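Local coordinates for beta-galactosidase BgaB (Bifidobacterium adolescentis, PDB 5VYM), which hydrolyses transgalactooligosaccharides, preferring galactose beta-1,4-linked to galactose, and is represented here by its trimerisation domain, at residues B[146-151]-B[176-181]; B[62-67]-B[78-83]; B[5-10]-B[47-52]; B[13-18]-B[67-72]; B[162-167]-B[187-192]. All coordinates share one frame; numbering follows the deposited sequence.

In the fold
All five contacts lie in the trimerisation domain. Contacts 2, 3 and 4 belong to its parallel-sheet half. Strand 7-11 pairs with 50-53 in contact 3 and with 63-66, the strand of contact 2. Contact 4 shares P67 with contact 2 and lies beyond the ends of these strands. Contacts 1 and 5 belong to the antiparallel half and touch through backbone bonds of Y179 to G191 and T192. Contacts 2, 3 and 4 are buried. Contacts 1 and 5 are partly so, and contact 5 meets the second subunit most extensively. Chemistry follows place: apolar in contact 2, mainly backbone bonds in 1 and 3, with polar side chains in 3, one serine bond beside I71 packing in 4, aromatic packing in 5.

Contact 1: residues B[146-151]-B[176-181]; sequences SSADDS and LATYAG
S146 and T178 form an antiparallel hydrogen-bonded pair between strands 143-147 and 174-180. The S146 N to T178 O and T178 N to S146 O bonds are both 2.7 Å long. The second is nearly straight, with an N-H...O angle of 170°. S147 and A177 make the next, non-hydrogen-bonded pair. Here A177 CA also gives a CA-H...O contact to S146 O at 3.2 Å. The T178 hydroxyl stands between its backbone N and carbonyl carbon (chi1 52°). OG1 can therefore add a weak 3.5 Å bond to S146 O. On the same sheet face, S146 CB touches A180 CB at 3.8 Å. S146 turns its OG anti to the backbone N (chi1 -178°), and that hydroxyl bonds weakly to D155. The S147 hydroxyl takes the L154 backbone N instead. Past S147 the chain leaves the sheet. A148 N still reaches L176 O at 3.0 Å, but from well above the carbonyl plane. D149 then crosses the L176 side chain obliquely, its OD2 4.1 Å from L176 CD2. That carboxylate oxygen bonds to Y224 OH of helix 214-225. On its other side, strand 174-180 pairs with strand 193-200. L176 and A177 both face V195 there, a classic beta bulge. Strand 174-180 thus runs between 143-147 and 193-200 in the five-stranded antiparallel sheet.

Contact 2: residues B[62-67]-B[78-83]; sequences KTVVLP and QRLADF
L66 and L80 meet tip to tip between strand 63-66 and helix 74-85. These are the first two elements of a beta-alpha-beta unit completed by strand 89-93. The short segments run nearly antiparallel, at 151°, with their axes 10.7 Å apart.

The aliphatic contacts centre on L80. Its CD1 lies 3.7 Å from L66 CD2, and its CD2 lies 3.8 Å from L66 CD1. The same CD2 meets V64 CG1 at 3.9 Å, with the two side chains crossing at about a right angle. An alanine here, without CG and its two methyls, would probably open a gap facing L66 and V64.

The aromatic contacts belong to F83. Its CG is anti to the backbone N (chi1 173°), which starts the ring out toward the strand. There ring atom CE1 comes within 4.1 Å of V64 CB, and CZ lies 3.8 Å from K62 O. Both approaches are oblique to the ring. T63 N lies at the ring edge, 4.4 Å from CZ. F83 also packs edge-to-face with W58.

No hydrogen bond joins the two segments. T63 points away from the helix, and its hydroxyl bonds to R89. Backbone bonds of K62, T63 and V64 go to D6, A8 and R89. The direct contact is thus apolar, consistent with hydrophobic burial holding the helix on the strand.

Contact 3: residues B[5-10]-B[47-52]; sequences SDTAIL and SRADIV
I9 and I51 pair in a parallel beta ladder, with A8-D50 before them and L10-V52 after. The ladder joins strand 7-11 to 50-53, the outermost strand within this chain on this side of the four-stranded parallel sheet. The tight part is the ladder itself. I9 N bonds to D50 O at 2.7 Å and 171°, while I9 O receives V52 N at 3.0 Å. D50 N bonds to T7 O. On one face, A8 CB packs on V52 CG2 at 3.8 Å. On the other, I9 CG1 lies 4.1 Å from A49 CB. From helix 31-44, W38 packs on I9 and V35 on I51.

The more solvent-exposed side lies toward the start of both segments, where polar side chains of S5, R48 and D50 take over. The D50 carboxylate has several partners. OD1 forms a salt bridge with R48 NH1 at 2.7 Å, lying in the guanidinium plane. OD2 takes S5 N at 3.1 Å on its syn side, but 34° out of the carboxylate plane, and also Y61 OH. The S5 hydroxyl closes an ST turn by accepting T7 N. The same OG donates to R48 O at 2.7 Å, on a lone pair in the carbonyl plane.

Contact 4: residues B[13-18]-B[67-72]; sequences AESEWA and PTVLIL
S15, in the first turn of helix 13-20, faces I71 in the irregular loop 67-72, with their CA atoms 5.1 Å apart and V69 at the centre of an inverse gamma turn. The one hydrogen bond across the contact runs from I71 N to S15 OG. It is 2.9 Å long, with an N-H...O angle of 164°. With OG anti to the carbonyl carbon (chi1 -60°), S15 presents it to I71 N. That hydroxyl also lies 3.1 Å from L70 N, but the angle is too poor for a bond. It does hydrogen-bond to S12 OG, just before the helix segment. The S15 hydroxyl therefore ties the loop backbone to the start of the helix. V69 CG1 comes within 3.7 Å of the same oxygen.

The apolar part is carried by I71. Its CG1 lies over the helix backbone, 3.7 Å from E14 O and equally near S15 CA. CD1 reaches on to A18 CB at 4.2 Å, one turn further along the helix. E14 adds its CB beside I71 CG1, but the rest of its chain bends away. L70 also points to the helix, with CD1 3.9 Å from S15 O.

The loop joins strand 63-66 to helix 74-85, and helix 13-20 follows strand 7-11. The contact thus packs two connections that leave neighbouring parallel strands. Helix 31-44 borders it, with H31 touching E16 and V69, and I99 packs on I71.

Contact 5: residues B[162-167]-B[187-192]; sequences WQNDVN and WELDGT
W162 and W187 make a T-shaped aromatic pair. The edge of W162 points at the face of W187, with the planes at 73°. The six-membered ring of W162 and the five-membered ring of W187 have centroids 5.0 Å apart. W162 CZ2 stands over the centre of the W187 ring system, 3.6 Å from CE2. An alanine in place of W187 would probably leave the CZ2 edge of W162 without the ring face it packs on.

The methyl contacts come from L189 and T192. L189 CD1 lies obliquely to the W162 ring, 3.2 Å from W162 NE1 and 3.5 Å from W162 CD1. Its other methyl, L189 CD2, is 3.7 Å from N164 O. T192 CG2 sits 3.9 Å from both N164 O and V166 O.

No hydrogen bond joins the two segments. W162 NE1 makes a weak bond to N164 OD1. T192 N bonds to L189 O, closing a type II beta turn from L189 to T192.

Loop 187-192 links helix 182-186, which ends in a Schellman motif at E188, to strand 193-200. I143 of strand 143-147 packs on both tryptophans and L189. Beyond W162, Q163 and N167, the sheet runs on antiparallel into the second subunit.

Contact 1: residues B[146-151]-B[176-181]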
# COMPACT_ATOMS: atom_id res chain seq x y z
N SER B 146 -4.37 26.73 -8.05
CA SER B 146 -4.55 27.56 -6.87
C SER B 146 -4.06 26.80 -5.65
O SER B 146 -4.31 25.60 -5.52
CB SER B 146 -6.01 27.97 -6.68
OG SER B 146 -6.16 28.82 -5.56
N SER B 147 -3.35 27.50 -4.77
CA SER B 147 -2.79 26.87 -3.58
C SER B 147 -3.91 26.53 -2.60
O SER B 147 -4.70 27.40 -2.22
CB SER B 147 -1.76 27.78 -2.93
OG SER B 147 -0.60 27.89 -3.74
N ALA B 148 -3.97 25.27 -2.18
CA ALA B 148 -4.99 24.85 -1.22
C ALA B 148 -4.63 25.23 0.20
O ALA B 148 -5.51 25.20 1.08
CB ALA B 148 -5.21 23.34 -1.32
N ASP B 149 -3.38 25.59 0.46
CA ASP B 149 -2.97 26.08 1.77
C ASP B 149 -3.09 27.60 1.78
O ASP B 149 -3.82 28.19 0.97
CB ASP B 149 -1.55 25.58 2.09
CG ASP B 149 -0.54 25.92 1.00
OD1 ASP B 149 -0.91 26.62 0.02
OD2 ASP B 149 0.62 25.49 1.11
N ASP B 150 -2.40 28.27 2.70
CA ASP B 150 -2.40 29.73 2.78
C ASP B 150 -1.10 30.34 2.29
O ASP B 150 -0.90 31.55 2.42
CB ASP B 150 -2.69 30.18 4.21
CG ASP B 150 -4.11 29.87 4.64
OD1 ASP B 150 -5.01 29.81 3.77
OD2 ASP B 150 -4.34 29.68 5.86
N SER B 151 -0.20 29.53 1.72
CA SER B 151 1.07 30.06 1.24
C SER B 151 0.89 30.88 -0.03
O SER B 151 1.70 31.79 -0.29
CB SER B 151 2.05 28.91 0.99
OG SER B 151 1.57 28.04 -0.01
N LEU B 176 -1.84 20.51 -1.53
CA LEU B 176 -1.09 21.76 -1.60
C LEU B 176 -1.56 22.67 -2.72
O LEU B 176 -1.40 23.89 -2.62
CB LEU B 176 0.40 21.46 -1.78
CG LEU B 176 1.07 20.72 -0.62
CD1 LEU B 176 2.55 20.49 -0.91
CD2 LEU B 176 0.88 21.47 0.68
N ALA B 177 -2.14 22.12 -3.78
CA ALA B 177 -2.63 22.92 -4.89
C ALA B 177 -3.78 22.19 -5.56
O ALA B 177 -3.81 20.96 -5.62
CB ALA B 177 -1.53 23.23 -5.91
N THR B 178 -4.74 22.97 -6.07
CA THR B 178 -5.87 22.45 -6.80
C THR B 178 -6.01 23.21 -8.11
O THR B 178 -5.50 24.32 -8.26
CB THR B 178 -7.18 22.56 -6.01
OG1 THR B 178 -7.35 23.90 -5.54
CG2 THR B 178 -7.18 21.60 -4.83
N TYR B 179 -6.72 22.60 -9.06
CA TYR B 179 -7.06 23.29 -10.29
C TYR B 179 -8.26 24.19 -10.05
O TYR B 179 -9.27 23.76 -9.47
CB TYR B 179 -7.37 22.28 -11.40
CG TYR B 179 -6.26 21.29 -11.65
CD1 TYR B 179 -5.04 21.69 -12.18
CD2 TYR B 179 -6.43 19.94 -11.35
CE1 TYR B 179 -4.02 20.79 -12.41
CE2 TYR B 179 -5.41 19.03 -11.58
CZ TYR B 179 -4.21 19.45 -12.10
OH TYR B 179 -3.21 18.54 -12.33
N ALA B 180 -8.16 25.45 -10.47
CA ALA B 180 -9.21 26.43 -10.26
C ALA B 180 -9.31 27.32 -11.49
O ALA B 180 -8.43 27.34 -12.35
CB ALA B 180 -8.94 27.26 -9.00
N GLY B 181 -10.41 28.06 -11.55
CA GLY B 181 -10.66 28.98 -12.65
C GLY B 181 -11.78 28.49 -13.55
O GLY B 181 -12.31 27.38 -13.41

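Contact 2: residues B[62-67]-B[78-83]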
# COMPACT_ATOMS: atom_id res chain seq x y z
N LYS B 62 -1.73 -0.90 19.70
CA LYS B 62 -0.46 -1.19 19.05
C LYS B 62 -0.58 -2.28 17.99
O LYS B 62 0.13 -2.24 16.98
CB LYS B 62 0.58 -1.60 20.09
CG LYS B 62 0.91 -0.51 21.10
CD LYS B 62 2.06 -0.93 22.00
CE LYS B 62 2.41 0.16 22.99
NZ LYS B 62 2.70 1.45 22.31
N THR B 63 -1.47 -3.25 18.20
CA THR B 63 -1.70 -4.33 17.26
C THR B 63 -3.20 -4.47 17.02
O THR B 63 -4.00 -4.34 17.95
CB THR B 63 -1.12 -5.65 17.78
OG1 THR B 63 0.29 -5.52 17.95
CG2 THR B 63 -1.40 -6.79 16.80
N VAL B 64 -3.57 -4.72 15.77
CA VAL B 64 -4.96 -4.88 15.36
C VAL B 64 -5.09 -6.19 14.60
O VAL B 64 -4.27 -6.48 13.72
CB VAL B 64 -5.42 -3.68 14.51
CG1 VAL B 64 -6.37 -4.12 13.43
CG2 VAL B 64 -6.07 -2.63 15.39
N VAL B 65 -6.10 -6.98 14.95
CA VAL B 65 -6.31 -8.31 14.38
C VAL B 65 -7.66 -8.32 13.68
O VAL B 65 -8.67 -7.88 14.25
CB VAL B 65 -6.24 -9.41 15.45
CG1 VAL B 65 -6.49 -10.78 14.84
CG2 VAL B 65 -4.90 -9.38 16.17
N LEU B 66 -7.68 -8.83 12.44
CA LEU B 66 -8.90 -8.93 11.64
C LEU B 66 -9.15 -10.39 11.29
O LEU B 66 -8.66 -10.89 10.27
CB LEU B 66 -8.81 -8.07 10.38
CG LEU B 66 -8.75 -6.56 10.58
CD1 LEU B 66 -7.31 -6.06 10.57
CD2 LEU B 66 -9.58 -5.84 9.52
N PRO B 67 -9.92 -11.12 12.11
CA PRO B 67 -10.21 -12.52 11.79
C PRO B 67 -11.52 -12.69 11.04
O PRO B 67 -12.59 -12.42 11.59
CB PRO B 67 -10.27 -13.17 13.18
CG PRO B 67 -10.62 -12.03 14.14
CD PRO B 67 -10.51 -10.72 13.39
N GLN B 78 -8.00 1.65 3.95
CA GLN B 78 -7.12 2.80 4.07
C GLN B 78 -6.79 3.10 5.53
O GLN B 78 -5.67 3.51 5.85
CB GLN B 78 -7.76 4.02 3.40
CG GLN B 78 -6.89 5.27 3.42
CD GLN B 78 -5.61 5.10 2.63
OE1 GLN B 78 -5.62 4.62 1.50
NE2 GLN B 78 -4.49 5.49 3.24
N ARG B 79 -7.76 2.91 6.43
CA ARG B 79 -7.50 3.12 7.85
C ARG B 79 -6.44 2.16 8.37
O ARG B 79 -5.59 2.53 9.19
CB ARG B 79 -8.79 2.99 8.66
CG ARG B 79 -9.80 4.10 8.43
CD ARG B 79 -11.10 3.80 9.16
NE ARG B 79 -10.91 3.76 10.61
CZ ARG B 79 -11.70 3.09 11.44
NH1 ARG B 79 -12.72 2.39 10.97
NH2 ARG B 79 -11.46 3.11 12.75
N LEU B 80 -6.48 0.90 7.90
CA LEU B 80 -5.45 -0.06 8.29
C LEU B 80 -4.09 0.34 7.73
O LEU B 80 -3.07 0.24 8.43
CB LEU B 80 -5.83 -1.46 7.81
CG LEU B 80 -7.04 -2.11 8.46
CD1 LEU B 80 -7.39 -3.40 7.73
CD2 LEU B 80 -6.78 -2.39 9.93
N ALA B 81 -4.05 0.80 6.48
CA ALA B 81 -2.78 1.21 5.88
C ALA B 81 -2.18 2.41 6.61
O ALA B 81 -0.98 2.44 6.88
CB ALA B 81 -2.97 1.52 4.40
N ASP B 82 -3.02 3.40 6.93
CA ASP B 82 -2.54 4.53 7.72
C ASP B 82 -2.07 4.08 9.10
O ASP B 82 -1.04 4.54 9.59
CB ASP B 82 -3.64 5.59 7.85
CG ASP B 82 -3.89 6.33 6.55
OD1 ASP B 82 -2.91 6.70 5.87
OD2 ASP B 82 -5.08 6.55 6.21
N PHE B 83 -2.83 3.19 9.73
CA PHE B 83 -2.46 2.69 11.05
C PHE B 83 -1.13 1.95 11.01
O PHE B 83 -0.27 2.15 11.87
CB PHE B 83 -3.58 1.78 11.58
CG PHE B 83 -3.23 1.08 12.86
CD1 PHE B 83 -2.77 -0.23 12.85
CD2 PHE B 83 -3.38 1.72 14.08
CE1 PHE B 83 -2.46 -0.89 14.02
CE2 PHE B 83 -3.07 1.07 15.26
CZ PHE B 83 -2.61 -0.24 15.23

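Contact 3: residues B[5-10]-B[47-52]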
# COMPACT_ATOMS: atom_id res chain seq x y z
N SER B 5 -5.87 -2.56 26.44
CA SER B 5 -4.88 -3.53 26.00
C SER B 5 -4.07 -2.98 24.83
O SER B 5 -4.42 -1.98 24.20
CB SER B 5 -5.56 -4.84 25.61
OG SER B 5 -4.65 -5.71 24.95
N ASP B 6 -2.95 -3.66 24.55
CA ASP B 6 -2.15 -3.32 23.38
C ASP B 6 -2.75 -3.85 22.08
O ASP B 6 -2.45 -3.31 21.01
CB ASP B 6 -0.73 -3.87 23.53
CG ASP B 6 0.12 -3.06 24.50
OD1 ASP B 6 -0.19 -1.87 24.71
OD2 ASP B 6 1.09 -3.62 25.04
N THR B 7 -3.58 -4.88 22.16
CA THR B 7 -4.12 -5.56 20.99
C THR B 7 -5.63 -5.41 20.94
O THR B 7 -6.31 -5.58 21.96
CB THR B 7 -3.75 -7.05 21.01
OG1 THR B 7 -2.33 -7.19 21.16
CG2 THR B 7 -4.18 -7.72 19.71
N ALA B 8 -6.15 -5.09 19.76
CA ALA B 8 -7.58 -5.00 19.52
C ALA B 8 -7.97 -5.98 18.43
O ALA B 8 -7.39 -5.97 17.34
CB ALA B 8 -7.99 -3.58 19.12
N ILE B 9 -8.94 -6.84 18.73
CA ILE B 9 -9.54 -7.72 17.73
C ILE B 9 -10.77 -7.02 17.18
O ILE B 9 -11.72 -6.75 17.91
CB ILE B 9 -9.89 -9.08 18.33
CG1 ILE B 9 -8.64 -9.74 18.92
CG2 ILE B 9 -10.53 -9.98 17.28
CD1 ILE B 9 -8.90 -11.04 19.62
N LEU B 10 -10.74 -6.71 15.88
CA LEU B 10 -11.80 -5.90 15.28
C LEU B 10 -13.00 -6.75 14.93
O LEU B 10 -12.87 -7.87 14.41
CB LEU B 10 -11.28 -5.19 14.04
CG LEU B 10 -10.04 -4.31 14.24
CD1 LEU B 10 -9.80 -3.47 13.00
CD2 LEU B 10 -10.19 -3.44 15.47
N SER B 47 -1.66 -12.22 27.34
CA SER B 47 -1.78 -10.86 26.80
C SER B 47 -3.21 -10.70 26.29
O SER B 47 -3.45 -10.77 25.08
CB SER B 47 -0.74 -10.61 25.71
OG SER B 47 0.58 -10.72 26.22
N ARG B 48 -4.14 -10.48 27.21
CA ARG B 48 -5.54 -10.36 26.84
C ARG B 48 -5.76 -9.18 25.91
O ARG B 48 -5.32 -8.06 26.18
CB ARG B 48 -6.41 -10.21 28.09
CG ARG B 48 -7.89 -10.07 27.79
CD ARG B 48 -8.66 -9.45 28.94
NE ARG B 48 -10.07 -9.28 28.62
CZ ARG B 48 -10.58 -8.24 27.97
NH1 ARG B 48 -9.78 -7.27 27.56
NH2 ARG B 48 -11.88 -8.18 27.72
N ALA B 49 -6.46 -9.43 24.81
CA ALA B 49 -6.79 -8.41 23.83
C ALA B 49 -8.23 -7.95 24.00
O ALA B 49 -9.08 -8.70 24.50
CB ALA B 49 -6.58 -8.93 22.40
N ASP B 50 -8.49 -6.72 23.60
CA ASP B 50 -9.85 -6.18 23.59
C ASP B 50 -10.53 -6.50 22.27
O ASP B 50 -9.87 -6.68 21.24
CB ASP B 50 -9.84 -4.66 23.80
CG ASP B 50 -9.19 -4.26 25.11
OD1 ASP B 50 -9.29 -5.03 26.09
OD2 ASP B 50 -8.60 -3.16 25.16
N ILE B 51 -11.85 -6.59 22.31
CA ILE B 51 -12.66 -6.71 21.10
C ILE B 51 -13.30 -5.35 20.84
O ILE B 51 -14.08 -4.85 21.66
CB ILE B 51 -13.73 -7.80 21.24
CG1 ILE B 51 -13.06 -9.16 21.47
CG2 ILE B 51 -14.61 -7.84 20.01
CD1 ILE B 51 -14.03 -10.30 21.66
N VAL B 52 -12.94 -4.74 19.72
CA VAL B 52 -13.35 -3.38 19.38
C VAL B 52 -14.11 -3.42 18.07
O VAL B 52 -13.66 -4.07 17.13
CB VAL B 52 -12.15 -2.42 19.27
CG1 VAL B 52 -12.61 -1.02 18.91
CG2 VAL B 52 -11.35 -2.41 20.57

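Contact 4: residues B[13-18]-B[67-72]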
# COMPACT_ATOMS: atom_id res chain seq x y z
N ALA B 13 -19.78 -6.08 12.04
CA ALA B 13 -21.14 -6.60 12.02
C ALA B 13 -21.55 -7.03 10.62
O ALA B 13 -22.21 -8.06 10.44
CB ALA B 13 -22.12 -5.56 12.57
N GLU B 14 -21.16 -6.25 9.60
CA GLU B 14 -21.48 -6.63 8.23
C GLU B 14 -20.84 -7.96 7.86
O GLU B 14 -21.45 -8.77 7.15
CB GLU B 14 -21.02 -5.52 7.27
CG GLU B 14 -21.75 -4.20 7.43
CD GLU B 14 -21.12 -3.30 8.47
OE1 GLU B 14 -21.28 -2.06 8.37
OE2 GLU B 14 -20.44 -3.82 9.39
N SER B 15 -19.62 -8.21 8.33
CA SER B 15 -18.97 -9.49 8.06
C SER B 15 -19.72 -10.63 8.74
O SER B 15 -19.81 -11.74 8.19
CB SER B 15 -17.51 -9.45 8.52
OG SER B 15 -16.79 -8.45 7.83
N GLU B 16 -20.26 -10.39 9.94
CA GLU B 16 -21.06 -11.40 10.61
C GLU B 16 -22.36 -11.67 9.86
O GLU B 16 -22.84 -12.81 9.82
CB GLU B 16 -21.34 -10.98 12.05
CG GLU B 16 -22.24 -11.94 12.83
CD GLU B 16 -21.60 -13.30 13.07
OE1 GLU B 16 -20.38 -13.45 12.84
OE2 GLU B 16 -22.33 -14.24 13.48
N TRP B 17 -22.94 -10.63 9.25
CA TRP B 17 -24.13 -10.82 8.43
C TRP B 17 -23.83 -11.72 7.23
O TRP B 17 -24.59 -12.64 6.92
CB TRP B 17 -24.68 -9.47 7.97
CG TRP B 17 -25.01 -8.53 9.08
CD1 TRP B 17 -25.21 -8.85 10.40
CD2 TRP B 17 -25.17 -7.11 8.99
NE1 TRP B 17 -25.49 -7.72 11.12
CE2 TRP B 17 -25.47 -6.64 10.28
CE3 TRP B 17 -25.10 -6.20 7.93
CZ2 TRP B 17 -25.69 -5.29 10.54
CZ3 TRP B 17 -25.32 -4.86 8.20
CH2 TRP B 17 -25.61 -4.42 9.49
N ALA B 18 -22.71 -11.46 6.55
CA ALA B 18 -22.30 -12.32 5.44
C ALA B 18 -22.02 -13.74 5.92
O ALA B 18 -22.21 -14.70 5.17
CB ALA B 18 -21.08 -11.73 4.74
N PRO B 67 -9.92 -11.12 12.11
CA PRO B 67 -10.21 -12.52 11.79
C PRO B 67 -11.52 -12.69 11.04
O PRO B 67 -12.59 -12.42 11.59
CB PRO B 67 -10.27 -13.17 13.18
CG PRO B 67 -10.62 -12.03 14.14
CD PRO B 67 -10.51 -10.72 13.39
N THR B 68 -11.43 -13.15 9.79
CA THR B 68 -12.60 -13.34 8.93
C THR B 68 -13.44 -12.07 8.86
O THR B 68 -14.66 -12.08 9.04
CB THR B 68 -13.43 -14.55 9.39
OG1 THR B 68 -12.55 -15.62 9.74
CG2 THR B 68 -14.36 -15.03 8.28
N VAL B 69 -12.77 -10.95 8.63
CA VAL B 69 -13.46 -9.68 8.37
C VAL B 69 -13.72 -9.66 6.87
O VAL B 69 -12.99 -9.05 6.07
CB VAL B 69 -12.65 -8.47 8.86
CG1 VAL B 69 -13.40 -7.17 8.58
CG2 VAL B 69 -12.36 -8.60 10.35
N LEU B 70 -14.78 -10.36 6.46
CA LEU B 70 -15.04 -10.56 5.04
C LEU B 70 -15.33 -9.25 4.33
O LEU B 70 -14.89 -9.04 3.20
CB LEU B 70 -16.21 -11.53 4.87
CG LEU B 70 -15.96 -12.99 5.25
CD1 LEU B 70 -17.14 -13.54 6.02
CD2 LEU B 70 -15.68 -13.82 4.01
N ILE B 71 -16.07 -8.35 4.98
CA ILE B 71 -16.46 -7.08 4.39
C ILE B 71 -15.46 -6.03 4.83
O ILE B 71 -15.34 -5.73 6.03
CB ILE B 71 -17.89 -6.69 4.79
CG1 ILE B 71 -18.83 -7.89 4.70
CG2 ILE B 71 -18.39 -5.55 3.92
CD1 ILE B 71 -19.04 -8.40 3.29
N LEU B 72 -14.74 -5.46 3.87
CA LEU B 72 -13.82 -4.36 4.12
C LEU B 72 -14.03 -3.30 3.06
O LEU B 72 -13.78 -3.55 1.87
CB LEU B 72 -12.36 -4.83 4.12
CG LEU B 72 -11.70 -5.10 5.47
CD1 LEU B 72 -10.20 -5.31 5.29
CD2 LEU B 72 -11.98 -3.98 6.45

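Contact 5: residues B[162-167]-B[187-192]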
# COMPACT_ATOMS: atom_id res chain seq x y z
N TRP B 162 -2.24 17.58 -17.65
CA TRP B 162 -2.66 17.29 -16.29
C TRP B 162 -3.30 15.91 -16.22
O TRP B 162 -3.76 15.36 -17.22
CB TRP B 162 -3.64 18.35 -15.76
CG TRP B 162 -4.87 18.47 -16.61
CD1 TRP B 162 -6.01 17.72 -16.50
CD2 TRP B 162 -5.08 19.37 -17.70
NE1 TRP B 162 -6.91 18.11 -17.45
CE2 TRP B 162 -6.37 19.12 -18.20
CE3 TRP B 162 -4.30 20.37 -18.30
CZ2 TRP B 162 -6.90 19.83 -19.27
CZ3 TRP B 162 -4.84 21.08 -19.36
CH2 TRP B 162 -6.12 20.80 -19.84
N GLN B 163 -3.32 15.36 -15.01
CA GLN B 163 -4.02 14.12 -14.71
C GLN B 163 -5.40 14.47 -14.16
O GLN B 163 -5.50 15.16 -13.14
CB GLN B 163 -3.23 13.28 -13.72
CG GLN B 163 -4.02 12.13 -13.11
CD GLN B 163 -4.25 10.99 -14.09
OE1 GLN B 163 -3.49 10.81 -15.04
NE2 GLN B 163 -5.31 10.22 -13.85
N ASN B 164 -6.45 13.98 -14.82
CA ASN B 164 -7.81 14.32 -14.42
C ASN B 164 -8.29 13.50 -13.24
O ASN B 164 -9.07 14.00 -12.42
CB ASN B 164 -8.77 14.13 -15.60
CG ASN B 164 -8.24 14.72 -16.89
OD1 ASN B 164 -8.45 15.90 -17.17
ND2 ASN B 164 -7.54 13.91 -17.67
N ASP B 165 -7.86 12.25 -13.13
CA ASP B 165 -8.40 11.30 -12.16
C ASP B 165 -7.46 11.25 -10.96
O ASP B 165 -6.53 10.44 -10.91
CB ASP B 165 -8.57 9.93 -12.80
CG ASP B 165 -9.67 9.11 -12.15
OD1 ASP B 165 -10.01 9.39 -10.99
OD2 ASP B 165 -10.18 8.19 -12.81
N VAL B 166 -7.71 12.12 -9.98
CA VAL B 166 -6.93 12.16 -8.74
C VAL B 166 -7.90 12.36 -7.59
O VAL B 166 -8.68 13.32 -7.58
CB VAL B 166 -5.87 13.28 -8.74
CG1 VAL B 166 -5.23 13.39 -7.37
CG2 VAL B 166 -4.82 13.02 -9.80
N ASN B 167 -7.86 11.46 -6.60
CA ASN B 167 -8.67 11.59 -5.40
C ASN B 167 -7.81 11.25 -4.19
O ASN B 167 -7.11 10.23 -4.19
CB ASN B 167 -9.90 10.68 -5.45
CG ASN B 167 -10.90 11.12 -6.50
OD1 ASN B 167 -10.95 10.58 -7.60
ND2 ASN B 167 -11.70 12.13 -6.16
N TRP B 187 -13.50 21.24 -17.63
CA TRP B 187 -13.04 19.87 -17.44
C TRP B 187 -13.53 19.26 -16.13
O TRP B 187 -13.11 18.15 -15.79
CB TRP B 187 -11.51 19.81 -17.50
CG TRP B 187 -10.92 20.37 -18.75
CD1 TRP B 187 -10.51 21.65 -18.96
CD2 TRP B 187 -10.65 19.66 -19.97
NE1 TRP B 187 -10.01 21.79 -20.23
CE2 TRP B 187 -10.09 20.58 -20.87
CE3 TRP B 187 -10.84 18.34 -20.38
CZ2 TRP B 187 -9.71 20.22 -22.17
CZ3 TRP B 187 -10.46 17.98 -21.67
CH2 TRP B 187 -9.91 18.92 -22.54
N GLU B 188 -14.39 19.97 -15.40
CA GLU B 188 -14.90 19.53 -14.10
C GLU B 188 -13.75 19.28 -13.12
O GLU B 188 -13.77 18.32 -12.35
CB GLU B 188 -15.77 18.28 -14.24
CG GLU B 188 -16.84 18.38 -15.31
CD GLU B 188 -17.66 17.11 -15.45
OE1 GLU B 188 -17.90 16.45 -14.42
OE2 GLU B 188 -18.04 16.77 -16.59
N LEU B 189 -12.74 20.15 -13.16
CA LEU B 189 -11.55 19.99 -12.35
C LEU B 189 -11.40 21.07 -11.28
O LEU B 189 -10.37 21.11 -10.60
CB LEU B 189 -10.30 19.97 -13.24
CG LEU B 189 -10.14 18.75 -14.15
CD1 LEU B 189 -8.92 18.91 -15.03
CD2 LEU B 189 -10.04 17.47 -13.33
N ASP B 190 -12.39 21.95 -11.13
CA ASP B 190 -12.33 23.00 -10.11
C ASP B 190 -12.42 22.34 -8.74
O ASP B 190 -13.50 21.96 -8.29
CB ASP B 190 -13.44 24.02 -10.32
CG ASP B 190 -13.21 25.30 -9.54
OD1 ASP B 190 -13.00 25.23 -8.31
OD2 ASP B 190 -13.23 26.39 -10.16
N GLY B 191 -11.27 22.19 -8.08
CA GLY B 191 -11.18 21.52 -6.80
C GLY B 191 -10.39 20.23 -6.82
O GLY B 191 -10.07 19.71 -5.75
N THR B 192 -10.06 19.71 -8.00
CA THR B 192 -9.30 18.47 -8.10
C THR B 192 -7.87 18.69 -7.62
O THR B 192 -7.25 19.72 -7.90
CB THR B 192 -9.31 17.95 -9.54
OG1 THR B 192 -10.66 17.77 -9.97
CG2 THR B 192 -8.56 16.63 -9.65